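Local coordinates for carbonic anhydrase (Trichomonas vaginalis, PDB 6Y04), which probably catalyses the reversible hydration of carbon dioxide to hydrogencarbonate and a proton, as a zinc-dependent beta-class carbonic anhydrase, at residues Gly51-Arg54 with Gly55-Thr58; Gly71-Asp74 with Ile75-Ser78; Met94-Glu97 with Cys98-Met101; His103-Thr106 with Asp107-Gly110; Ile144-Ser147 with Val148-Val151. All blocks are in the same frame, centred on the assembly; numbering follows the deposited sequence.

Contact 1. Residues Gly51-Arg54 with Gly55-Thr58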
loop_
_atom_site.group_PDB
_atom_site.type_symbol
_atom_site.label_atom_id
_atom_site.label_comp_id
_atom_site.label_asym_id
_atom_site.label_seq_id
_atom_site.Cartn_x
_atom_site.Cartn_y
_atom_site.Cartn_z
ATOM N N GLY A 51 -8.366 10.755 11.645
ATOM C CA GLY A 51 -8.348 10.438 13.069
ATOM C C GLY A 51 -8.014 8.971 13.347
ATOM O O GLY A 51 -8.488 8.370 14.314
ATOM N N VAL A 52 -7.189 8.390 12.476
ATOM C CA VAL A 52 -6.808 7.006 12.652
ATOM C C VAL A 52 -5.419 7.002 13.274
ATOM O O VAL A 52 -4.520 7.687 12.786
ATOM C CB VAL A 52 -6.881 6.238 11.320
ATOM C CG1 VAL A 52 -5.963 5.027 11.289
ATOM C CG2 VAL A 52 -8.312 5.855 10.991
ATOM N N LYS A 53 -5.288 6.244 14.369
ATOM C CA LYS A 53 -4.058 6.184 15.139
ATOM C C LYS A 53 -3.367 4.849 14.897
ATOM O O LYS A 53 -3.985 3.899 14.414
ATOM C CB LYS A 53 -4.360 6.356 16.630
ATOM C CG LYS A 53 -4.907 7.721 17.024
ATOM C CD LYS A 53 -5.272 7.821 18.485
ATOM C CE LYS A 53 -5.636 9.229 18.898
ATOM N NZ LYS A 53 -6.523 9.230 20.084
ATOM N N ARG A 54 -2.078 4.792 15.251
ATOM C CA ARG A 54 -1.299 3.564 15.199
ATOM C C ARG A 54 -2.072 2.450 15.907
ATOM O O ARG A 54 -2.640 2.677 16.973
ATOM C CB ARG A 54 0.057 3.800 15.877
ATOM C CG ARG A 54 1.030 2.642 15.718
ATOM C CD ARG A 54 2.266 2.738 16.585
ATOM N NE ARG A 54 3.039 1.520 16.381
ATOM C CZ ARG A 54 3.930 1.022 17.235
ATOM N NH1 ARG A 54 4.181 1.645 18.374
ATOM N NH2 ARG A 54 4.566 -0.098 16.938
ATOM N N GLY A 55 -2.113 1.259 15.294
ATOM C CA GLY A 55 -2.682 0.090 15.947
ATOM C C GLY A 55 -4.197 -0.042 15.785
ATOM O O GLY A 55 -4.782 -1.006 16.265
ATOM N N GLU A 56 -4.818 0.893 15.055
ATOM C CA GLU A 56 -6.273 0.959 14.951
ATOM C C GLU A 56 -6.781 0.372 13.633
ATOM O O GLU A 56 -7.883 -0.159 13.588
ATOM C CB GLU A 56 -6.767 2.400 15.095
ATOM C CG GLU A 56 -6.541 3.004 16.465
ATOM C CD GLU A 56 -7.256 4.331 16.656
ATOM O OE1 GLU A 56 -7.465 5.068 15.651
ATOM O OE2 GLU A 56 -7.623 4.624 17.805
ATOM N N ALA A 57 -5.995 0.486 12.556
ATOM C CA ALA A 57 -6.425 0.074 11.227
ATOM C C ALA A 57 -5.267 -0.573 10.474
ATOM O O ALA A 57 -4.109 -0.314 10.770
ATOM C CB ALA A 57 -6.938 1.267 10.459
ATOM N N THR A 58 -5.591 -1.405 9.481
ATOM C CA THR A 58 -4.627 -1.722 8.438
ATOM C C THR A 58 -4.738 -0.648 7.362
ATOM O O THR A 58 -5.833 -0.146 7.091
ATOM C CB THR A 58 -4.840 -3.133 7.867
ATOM O OG1 THR A 58 -6.200 -3.242 7.450
ATOM C CG2 THR A 58 -4.515 -4.229 8.857
HETATM O O HOH W 1 -3.670 1.930 11.977
#
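A type II beta turn runs from Lys53 to Glu56 and brings the chain into strand 57-61. Its closing bond goes from Glu56 N to Lys53 O, 3.2 Å. Gly55 takes the third place of the turn with phi 86°, a backbone shape that glycine, lacking a CB, adopts easily. The carboxylate of Glu56 then folds back over the turn. With CG beside its own backbone N (chi1 -66°) and the chain extended beyond, Glu56 OE1 accepts from Lys53 N at 2.8 Å, a fairly straight bond that arrives from above the carboxylate plane. The aliphatic part of Lys53 runs alongside Glu56, both side chains pointing the same way, and Lys53 CB lies 3.5 Å from Glu56 OE1. A water bridges Lys53 O, to which it donates, and Ala57 N, from which it accepts at 2.8 Å. On the apolar side, Val52 CG1 meets Ala57 CB at 4.0 Å. Arg30 forms a salt bridge with Glu56 OE1, so this oxygen has two partners. Arg54 NE donates to Arg41 O of the second subunit, and the Arg54 guanidinium makes a cation-pi contact with Phe45 of that subunit, while Val52 and Ala57 pack on Ile32 of strand 32-36.

Contact 2. Residues Gly71-Asp74 with Ile75-Ser78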
loop_
_atom_site.group_PDB
_atom_site.type_symbol
_atom_site.label_atom_id
_atom_site.label_comp_id
_atom_site.label_asym_id
_atom_site.label_seq_id
_atom_site.Cartn_x
_atom_site.Cartn_y
_atom_site.Cartn_z
ATOM N N GLY A 71 -11.163 -10.579 -9.415
ATOM C CA GLY A 71 -10.275 -11.671 -9.049
ATOM C C GLY A 71 -9.400 -11.289 -7.853
ATOM O O GLY A 71 -9.886 -10.722 -6.875
ATOM N N LEU A 72 -8.101 -11.595 -7.958
ATOM C CA LEU A 72 -7.145 -11.296 -6.902
ATOM C C LEU A 72 -6.150 -10.245 -7.380
ATOM O O LEU A 72 -5.864 -10.143 -8.568
ATOM C CB LEU A 72 -6.420 -12.581 -6.487
ATOM C CG LEU A 72 -7.295 -13.658 -5.849
ATOM C CD1 LEU A 72 -6.479 -14.913 -5.593
ATOM C CD2 LEU A 72 -7.910 -13.163 -4.545
ATOM N N SER A 73 -5.639 -9.467 -6.425
ATOM C CA SER A 73 -4.582 -8.487 -6.625
ATOM C C SER A 73 -3.912 -8.284 -5.273
ATOM O O SER A 73 -4.393 -8.818 -4.278
ATOM C CB SER A 73 -5.144 -7.186 -7.158
ATOM O OG SER A 73 -6.053 -6.612 -6.229
ATOM N N ASP A 74 -2.821 -7.513 -5.243
ATOM C CA ASP A 74 -2.157 -7.144 -3.999
ATOM C C ASP A 74 -3.182 -6.546 -3.031
ATOM O O ASP A 74 -3.236 -6.931 -1.860
ATOM C CB ASP A 74 -1.007 -6.151 -4.231
ATOM C CG ASP A 74 0.195 -6.681 -5.000
ATOM O OD1 ASP A 74 0.439 -7.894 -4.962
ATOM O OD2 ASP A 74 0.879 -5.869 -5.639
ATOM N N ILE A 75 -4.004 -5.609 -3.532
ATOM C CA ILE A 75 -4.925 -4.865 -2.688
ATOM C C ILE A 75 -6.004 -5.810 -2.167
ATOM O O ILE A 75 -6.283 -5.834 -0.969
ATOM C CB ILE A 75 -5.500 -3.622 -3.399
ATOM C CG1 ILE A 75 -4.425 -2.549 -3.584
ATOM C CG2 ILE A 75 -6.687 -3.064 -2.628
ATOM C CD1 ILE A 75 -4.930 -1.277 -4.238
ATOM N N VAL A 76 -6.575 -6.605 -3.067
ATOM C CA VAL A 76 -7.650 -7.515 -2.713
ATOM C C VAL A 76 -7.178 -8.501 -1.643
ATOM O O VAL A 76 -7.846 -8.673 -0.632
ATOM C CB VAL A 76 -8.245 -8.201 -3.958
ATOM C CG1 VAL A 76 -9.003 -9.465 -3.594
ATOM C CG2 VAL A 76 -9.151 -7.247 -4.726
ATOM N N VAL A 77 -6.010 -9.118 -1.852
ATOM C CA VAL A 77 -5.466 -10.094 -0.915
ATOM C C VAL A 77 -5.295 -9.454 0.465
ATOM O O VAL A 77 -5.598 -10.077 1.483
ATOM C CB VAL A 77 -4.145 -10.701 -1.438
ATOM C CG1 VAL A 77 -3.386 -11.495 -0.378
ATOM C CG2 VAL A 77 -4.382 -11.547 -2.676
ATOM N N SER A 78 -4.804 -8.206 0.483
ATOM C CA SER A 78 -4.644 -7.429 1.704
ATOM C C SER A 78 -5.971 -7.308 2.447
ATOM O O SER A 78 -6.002 -7.399 3.670
ATOM C CB SER A 78 -4.059 -6.072 1.407
ATOM O OG SER A 78 -2.743 -6.195 0.883
#
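Ser73 and Val76 meet at the N-terminus of helix 74-85, where Ser73 is the N-cap. From Ser73 CB, which lies 4.1 Å from Ile75 N, the side chain turns back over the first turn: OG sits between the backbone N and the carbonyl carbon (chi1 62°). There Ser73 OG accepts from Val76 N at 3.2 Å and touches Val76 CG2 at 3.5 Å. Serine suits the place, since its short hydroxyl can take up an amide N-H that has no carbonyl of a preceding turn to bind. Ser73 O in turn receives Val77 N at 2.9 Å, the first of the regular helical bonds. Asp74 O is gripped twice by Ser78, through N at 3.1 Å and through OG at 2.9 Å, from opposite faces of the carbonyl plane; the short side chain lets OG bend back, and it also bonds Ala63 N of the second subunit. Leu72 crosses Val76 at about a right angle, CD2 to CG1 4.0 Å. Asp74 OD2 accepts from Ile75 N of the second subunit, and OD1 from Trp133 NE1 of that subunit. Within the subunit, Ile75 and Ser78 lay the helix against Ile60 of strand 57-61, and Leu72 leans on Leu156.

Contact 3. Residues Met94-Glu97 with Cys98-Met101. With ZN (zinc ion), chain C.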
loop_
_atom_site.group_PDB
_atom_site.type_symbol
_atom_site.label_atom_id
_atom_site.label_comp_id
_atom_site.label_asym_id
_atom_site.label_seq_id
_atom_site.Cartn_x
_atom_site.Cartn_y
_atom_site.Cartn_z
ATOM N N MET A 94 -10.210 5.273 -0.040
ATOM C CA MET A 94 -10.026 6.714 0.021
ATOM C C MET A 94 -9.097 7.189 -1.097
ATOM O O MET A 94 -7.875 7.038 -1.010
ATOM C CB MET A 94 -9.469 7.131 1.383
ATOM C CG MET A 94 -9.233 8.616 1.490
ATOM S SD MET A 94 -9.001 9.161 3.178
ATOM C CE MET A 94 -7.407 8.426 3.534
ATOM N N GLY A 95 -9.710 7.774 -2.135
ATOM C CA GLY A 95 -8.988 8.396 -3.229
ATOM C C GLY A 95 -8.680 9.856 -2.921
ATOM O O GLY A 95 -9.025 10.357 -1.855
ATOM N N HIS A 96 -8.024 10.540 -3.861
ATOM C CA HIS A 96 -7.657 11.925 -3.628
ATOM C C HIS A 96 -7.683 12.713 -4.930
ATOM O O HIS A 96 -7.451 12.160 -6.003
ATOM C CB HIS A 96 -6.299 12.015 -2.921
ATOM C CG HIS A 96 -5.142 11.623 -3.781
ATOM N ND1 HIS A 96 -4.270 12.557 -4.301
ATOM C CD2 HIS A 96 -4.715 10.417 -4.225
ATOM C CE1 HIS A 96 -3.350 11.947 -5.016
ATOM N NE2 HIS A 96 -3.602 10.635 -4.994
ATOM N N GLU A 97 -7.963 14.015 -4.791
ATOM C CA GLU A 97 -7.939 14.981 -5.879
ATOM C C GLU A 97 -6.492 15.162 -6.327
ATOM O O GLU A 97 -5.578 15.016 -5.519
ATOM C CB GLU A 97 -8.542 16.308 -5.406
ATOM C CG GLU A 97 -9.687 16.129 -4.415
ATOM C CD GLU A 97 -10.553 17.339 -4.104
ATOM O OE1 GLU A 97 -10.699 18.204 -4.996
ATOM O OE2 GLU A 97 -11.091 17.407 -2.971
ATOM N N CYS A 98 -6.296 15.463 -7.616
ATOM C CA CYS A 98 -4.980 15.698 -8.199
ATOM C C CYS A 98 -4.150 14.412 -8.153
ATOM O O CYS A 98 -2.947 14.468 -7.905
ATOM C CB CYS A 98 -4.222 16.818 -7.483
ATOM S SG CYS A 98 -5.125 18.385 -7.306
ATOM N N CYS A 99 -4.792 13.255 -8.393
ATOM C CA CYS A 99 -4.106 11.974 -8.330
ATOM C C CYS A 99 -3.245 11.857 -9.586
ATOM O O CYS A 99 -3.663 12.306 -10.654
ATOM C CB CYS A 99 -5.091 10.807 -8.262
ATOM S SG CYS A 99 -4.301 9.197 -7.974
ATOM N N GLY A 100 -2.039 11.283 -9.448
ATOM C CA GLY A 100 -1.050 11.273 -10.521
ATOM C C GLY A 100 -1.374 10.255 -11.617
ATOM O O GLY A 100 -0.684 10.169 -12.638
ATOM N N MET A 101 -2.455 9.507 -11.385
ATOM C CA MET A 101 -2.823 8.339 -12.159
ATOM C C MET A 101 -3.823 8.737 -13.237
ATOM O O MET A 101 -4.013 8.002 -14.209
ATOM C CB MET A 101 -3.446 7.286 -11.239
ATOM C CG MET A 101 -2.407 6.469 -10.513
ATOM S SD MET A 101 -1.522 5.376 -11.659
ATOM C CE MET A 101 -2.620 3.959 -11.698
HETATM ZN ZN ZN C . -2.710 9.303 -6.263
HETATM O O HOH W 2 -0.998 9.851 -7.135
#
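His96 and Cys99 present their donor atoms to one zinc ion, supplying two of the three protein ligands in the two-cysteine, one-histidine site of a beta-class carbonic anhydrase, at the C-terminal end of strand 90-96. His96 NE2 lies 2.0 Å from the zinc ion and Cys99 SG 2.3 Å from it. Cys37 supplies the third protein ligand, and a water 2.0 Å from the metal completes four. The two side chains approach from different directions. Cys99 CB lies over one face of the His96 ring, shifted toward its rim, in a CH-pi contact 4.0 Å from the centroid, whereas Cys99 SG stands oblique to the ring, 50° off its normal, and binds the metal beside His96 NE2, 3.4 Å from it. Torsions place both groups: the His96 ring swings between its backbone N and carbonyl carbon (chi1 70°), and Cys99 SG extends opposite its own N (chi1 -173°). Histidine suits the first position because its two nitrogens can work at once, NE2 on the zinc and ND1 in a weak bond to Glu97 O; cysteine suits the second as a soft sulfur ligand well matched to zinc. Positive phi at Cys98 helps the chain turn between the two ligands, and Asp39 touches the His96 side chain. The zinc-bound water sits in the plane of the His96 ring at its edge and accepts from Gly100 N at 2.9 Å.

Contact 4. Residues His103-Thr106 with Asp107-Gly110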
loop_
_atom_site.group_PDB
_atom_site.type_symbol
_atom_site.label_atom_id
_atom_site.label_comp_id
_atom_site.label_asym_id
_atom_site.label_seq_id
_atom_site.Cartn_x
_atom_site.Cartn_y
_atom_site.Cartn_z
ATOM N N HIS A 103 -3.537 11.546 -15.219
ATOM C CA HIS A 103 -2.756 11.936 -16.385
ATOM C C HIS A 103 -1.529 11.037 -16.552
ATOM O O HIS A 103 -0.498 11.475 -17.059
ATOM C CB HIS A 103 -2.435 13.442 -16.372
ATOM C CG HIS A 103 -1.876 13.957 -15.085
ATOM N ND1 HIS A 103 -2.636 14.704 -14.205
ATOM C CD2 HIS A 103 -0.647 13.857 -14.529
ATOM C CE1 HIS A 103 -1.903 15.038 -13.158
ATOM N NE2 HIS A 103 -0.677 14.525 -13.332
ATOM N N ALA A 104 -1.654 9.779 -16.119
ATOM C CA ALA A 104 -0.707 8.732 -16.457
ATOM C C ALA A 104 -1.377 7.786 -17.447
ATOM O O ALA A 104 -2.536 7.421 -17.291
ATOM C CB ALA A 104 -0.264 8.001 -15.215
ATOM N N SER A 105 -0.637 7.408 -18.484
ATOM C CA SER A 105 -1.164 6.558 -19.536
ATOM C C SER A 105 -0.069 5.589 -19.960
ATOM O O SER A 105 1.083 5.764 -19.576
ATOM C CB SER A 105 -1.637 7.387 -20.697
ATOM O OG SER A 105 -0.540 8.011 -21.338
ATOM N N THR A 106 -0.435 4.580 -20.760
ATOM C CA THR A 106 0.539 3.629 -21.273
ATOM C C THR A 106 1.493 4.338 -22.230
ATOM O O THR A 106 2.672 4.000 -22.299
ATOM C CB THR A 106 -0.126 2.385 -21.884
ATOM O OG1 THR A 106 -1.246 2.806 -22.659
ATOM C CG2 THR A 106 -0.605 1.400 -20.842
ATOM N N ASP A 107 0.974 5.349 -22.941
ATOM C CA ASP A 107 1.781 6.138 -23.854
ATOM C C ASP A 107 2.876 6.874 -23.092
ATOM O O ASP A 107 4.037 6.774 -23.462
ATOM C CB ASP A 107 0.898 6.996 -24.762
ATOM C CG ASP A 107 0.274 6.189 -25.896
ATOM O OD1 ASP A 107 0.350 4.942 -25.851
ATOM O OD2 ASP A 107 -0.273 6.808 -26.831
ATOM N N SER A 108 2.496 7.594 -22.028
ATOM C CA SER A 108 3.419 8.440 -21.281
ATOM C C SER A 108 4.448 7.585 -20.543
ATOM O O SER A 108 5.627 7.927 -20.500
ATOM C CB SER A 108 2.690 9.380 -20.345
ATOM O OG SER A 108 2.241 8.711 -19.174
ATOM N N LEU A 109 3.996 6.452 -19.992
ATOM C CA LEU A 109 4.899 5.552 -19.293
ATOM C C LEU A 109 5.830 4.888 -20.300
ATOM O O LEU A 109 7.017 4.727 -20.021
ATOM C CB LEU A 109 4.107 4.516 -18.490
ATOM C CG LEU A 109 3.444 5.042 -17.218
ATOM C CD1 LEU A 109 2.433 4.045 -16.703
ATOM C CD2 LEU A 109 4.460 5.364 -16.129
ATOM N N GLY A 110 5.270 4.521 -21.462
ATOM C CA GLY A 110 6.033 3.921 -22.543
ATOM C C GLY A 110 7.169 4.834 -22.990
ATOM O O GLY A 110 8.311 4.395 -23.076
#
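Ser105 and Ser108 exchange bonds in both directions. Ser105 OG lies between its own backbone N and carbonyl carbon (chi1 68°), which turns the hydroxyl toward the amides of the next turn, and it accepts from Ser108 N at 3.1 Å with a nearly straight N-H (164°). Ser108 adopts a similar rotamer (chi1 77°), which swings its OG back toward the chain ahead of the helix, where Ser108 OG donates to Ser105 O at 3.2 Å. Ser105 O also accepts from Leu109 N at 3.0 Å, and both donors come to the same face of its plane. The pattern is an N-cap: Ser105 opens helix 106-115, and its hydroxyl serves an amide of the first turn. Serine fits because the hydroxyl is only one bond beyond CB, close enough to reach that N-H. Gly110 N continues the helix to Thr106 O at 2.8 Å. Thr106 OG1 bonds Asp135 OD2, while the rest of the threonine side chain packs on Leu130 and Val134 of helix 120-134. Leu109 lays CB and CG over Ser105 O, each 3.4 Å away, and packs on Val134 and on Tyr84 of the second subunit. Asp107 OD1 forms a salt bridge with Lys127.

Contact 5. Residues Ile144-Ser147 with Val148-Val151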
loop_
_atom_site.group_PDB
_atom_site.type_symbol
_atom_site.label_atom_id
_atom_site.label_comp_id
_atom_site.label_asym_id
_atom_site.label_seq_id
_atom_site.Cartn_x
_atom_site.Cartn_y
_atom_site.Cartn_z
ATOM N N ILE A 144 -13.056 5.898 -7.255
ATOM C CA ILE A 144 -13.533 5.548 -5.927
ATOM C C ILE A 144 -14.817 4.730 -6.063
ATOM O O ILE A 144 -14.920 3.639 -5.505
ATOM C CB ILE A 144 -13.740 6.788 -5.037
ATOM C CG1 ILE A 144 -12.418 7.451 -4.646
ATOM C CG2 ILE A 144 -14.555 6.428 -3.798
ATOM C CD1 ILE A 144 -12.555 8.927 -4.299
ATOM N N LYS A 145 -15.779 5.268 -6.821
ATOM C CA LYS A 145 -17.078 4.639 -7.009
ATOM C C LYS A 145 -16.905 3.237 -7.591
ATOM O O LYS A 145 -17.549 2.295 -7.139
ATOM C CB LYS A 145 -17.970 5.523 -7.889
ATOM C CG LYS A 145 -18.719 6.626 -7.150
ATOM C CD LYS A 145 -19.223 7.757 -8.033
ATOM C CE LYS A 145 -20.205 8.658 -7.312
ATOM N NZ LYS A 145 -20.425 9.947 -8.015
ATOM N N ASN A 146 -16.016 3.109 -8.582
ATOM C CA ASN A 146 -15.776 1.863 -9.300
ATOM C C ASN A 146 -15.027 0.868 -8.408
ATOM O O ASN A 146 -15.282 -0.335 -8.452
ATOM C CB ASN A 146 -15.070 2.137 -10.630
ATOM C CG ASN A 146 -15.063 0.946 -11.571
ATOM O OD1 ASN A 146 -15.969 0.794 -12.385
ATOM N ND2 ASN A 146 -14.049 0.096 -11.473
ATOM N N SER A 147 -14.104 1.380 -7.591
ATOM C CA SER A 147 -13.322 0.541 -6.701
ATOM C C SER A 147 -14.217 -0.044 -5.619
ATOM O O SER A 147 -14.130 -1.231 -5.321
ATOM C CB SER A 147 -12.176 1.305 -6.111
ATOM O OG SER A 147 -11.147 1.435 -7.068
ATOM N N VAL A 148 -15.090 0.802 -5.059
ATOM C CA VAL A 148 -16.047 0.358 -4.057
ATOM C C VAL A 148 -16.953 -0.716 -4.658
ATOM O O VAL A 148 -17.349 -1.645 -3.964
ATOM C CB VAL A 148 -16.841 1.540 -3.464
ATOM C CG1 VAL A 148 -17.975 1.079 -2.564
ATOM C CG2 VAL A 148 -15.925 2.484 -2.711
ATOM N N ARG A 149 -17.250 -0.600 -5.957
ATOM C CA ARG A 149 -18.104 -1.576 -6.618
ATOM C C ARG A 149 -17.369 -2.906 -6.764
ATOM O O ARG A 149 -17.946 -3.955 -6.497
ATOM C CB ARG A 149 -18.618 -1.047 -7.960
ATOM C CG ARG A 149 -19.781 -1.848 -8.524
ATOM C CD ARG A 149 -20.005 -1.637 -10.014
ATOM N NE ARG A 149 -18.764 -1.294 -10.703
ATOM C CZ ARG A 149 -18.104 -2.075 -11.558
ATOM N NH1 ARG A 149 -18.577 -3.266 -11.897
ATOM N NH2 ARG A 149 -16.979 -1.643 -12.104
ATOM N N CYS A 150 -16.096 -2.855 -7.173
ATOM C CA CYS A 150 -15.341 -4.065 -7.479
ATOM C C CYS A 150 -15.033 -4.867 -6.215
ATOM O O CYS A 150 -14.966 -6.091 -6.269
ATOM C CB CYS A 150 -14.065 -3.774 -8.265
ATOM S SG CYS A 150 -14.387 -3.373 -10.006
ATOM N N VAL A 151 -14.842 -4.180 -5.087
ATOM C CA VAL A 151 -14.656 -4.869 -3.823
ATOM C C VAL A 151 -15.975 -5.532 -3.425
ATOM O O VAL A 151 -15.992 -6.695 -3.028
ATOM C CB VAL A 151 -14.097 -3.940 -2.728
ATOM C CG1 VAL A 151 -13.899 -4.676 -1.408
ATOM C CG2 VAL A 151 -12.795 -3.290 -3.161
#
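Asn146 OD1 accepts from Arg149 NH2 at 2.7 Å, a bond that spans one turn on the outer side of helix 140-152. The amide and guanidinium planes stand 62° apart. The donor comes from above the amide plane rather than along a lone pair, while OD1 sits at the edge of the guanidinium, near its plane. Both side chains leave the helix with CG opposite the backbone N (chi1 -167° for Asn146), and the arginine then bends at chi3, which brings NH2 back over the asparagine. A short amide at Asn146 and a long, flexible arginine suit this outward face, the arginine being able to fold back along the helix. Beneath them the backbone forms regular i to i+4 bonds: Val148 N to Ile144 O at 2.9 Å, then Cys150 N to Asn146 O and Val151 N to Ser147 O. The inner face is largely apolar and lies on the sheet, with Val148 and Val151 against Ile93 of strand 90-96 and Ile163 of strand 163-168; branched, apolar valines suit this buried face. Buried Ser147 is satisfied because its OG bonds Asn143 O and Ile67 N. Along the same side, Ile144 CG2 meets Val148 CG2 at 4.3 Å, and Val148 CG2 also approaches Ile144 O to 3.2 Å.

Contact 3 carries the zinc, and the others lie at different distances from it. Contact 5 touches it directly, Gly95 N to Ile144 CG1 at 3.7 Å, so helix 140-152 packs against the strand that delivers His96; the Ile144 side chain is about 10 Å from the metal. Contact 4 follows contact 3 in sequence, their centres about 16 Å apart, and leads the chain from the metal loop into helix 106-115. Contact 2 lies across the chain's centre from contact 3, with the Ile75 side chain about 11 Å from the zinc. Contact 1 lies away from the site, its centre about 21 Å from that of contact 3. Contacts 1, 2 and 4 each meet the second subunit, although 1 and 4 are centred about 34 Å apart.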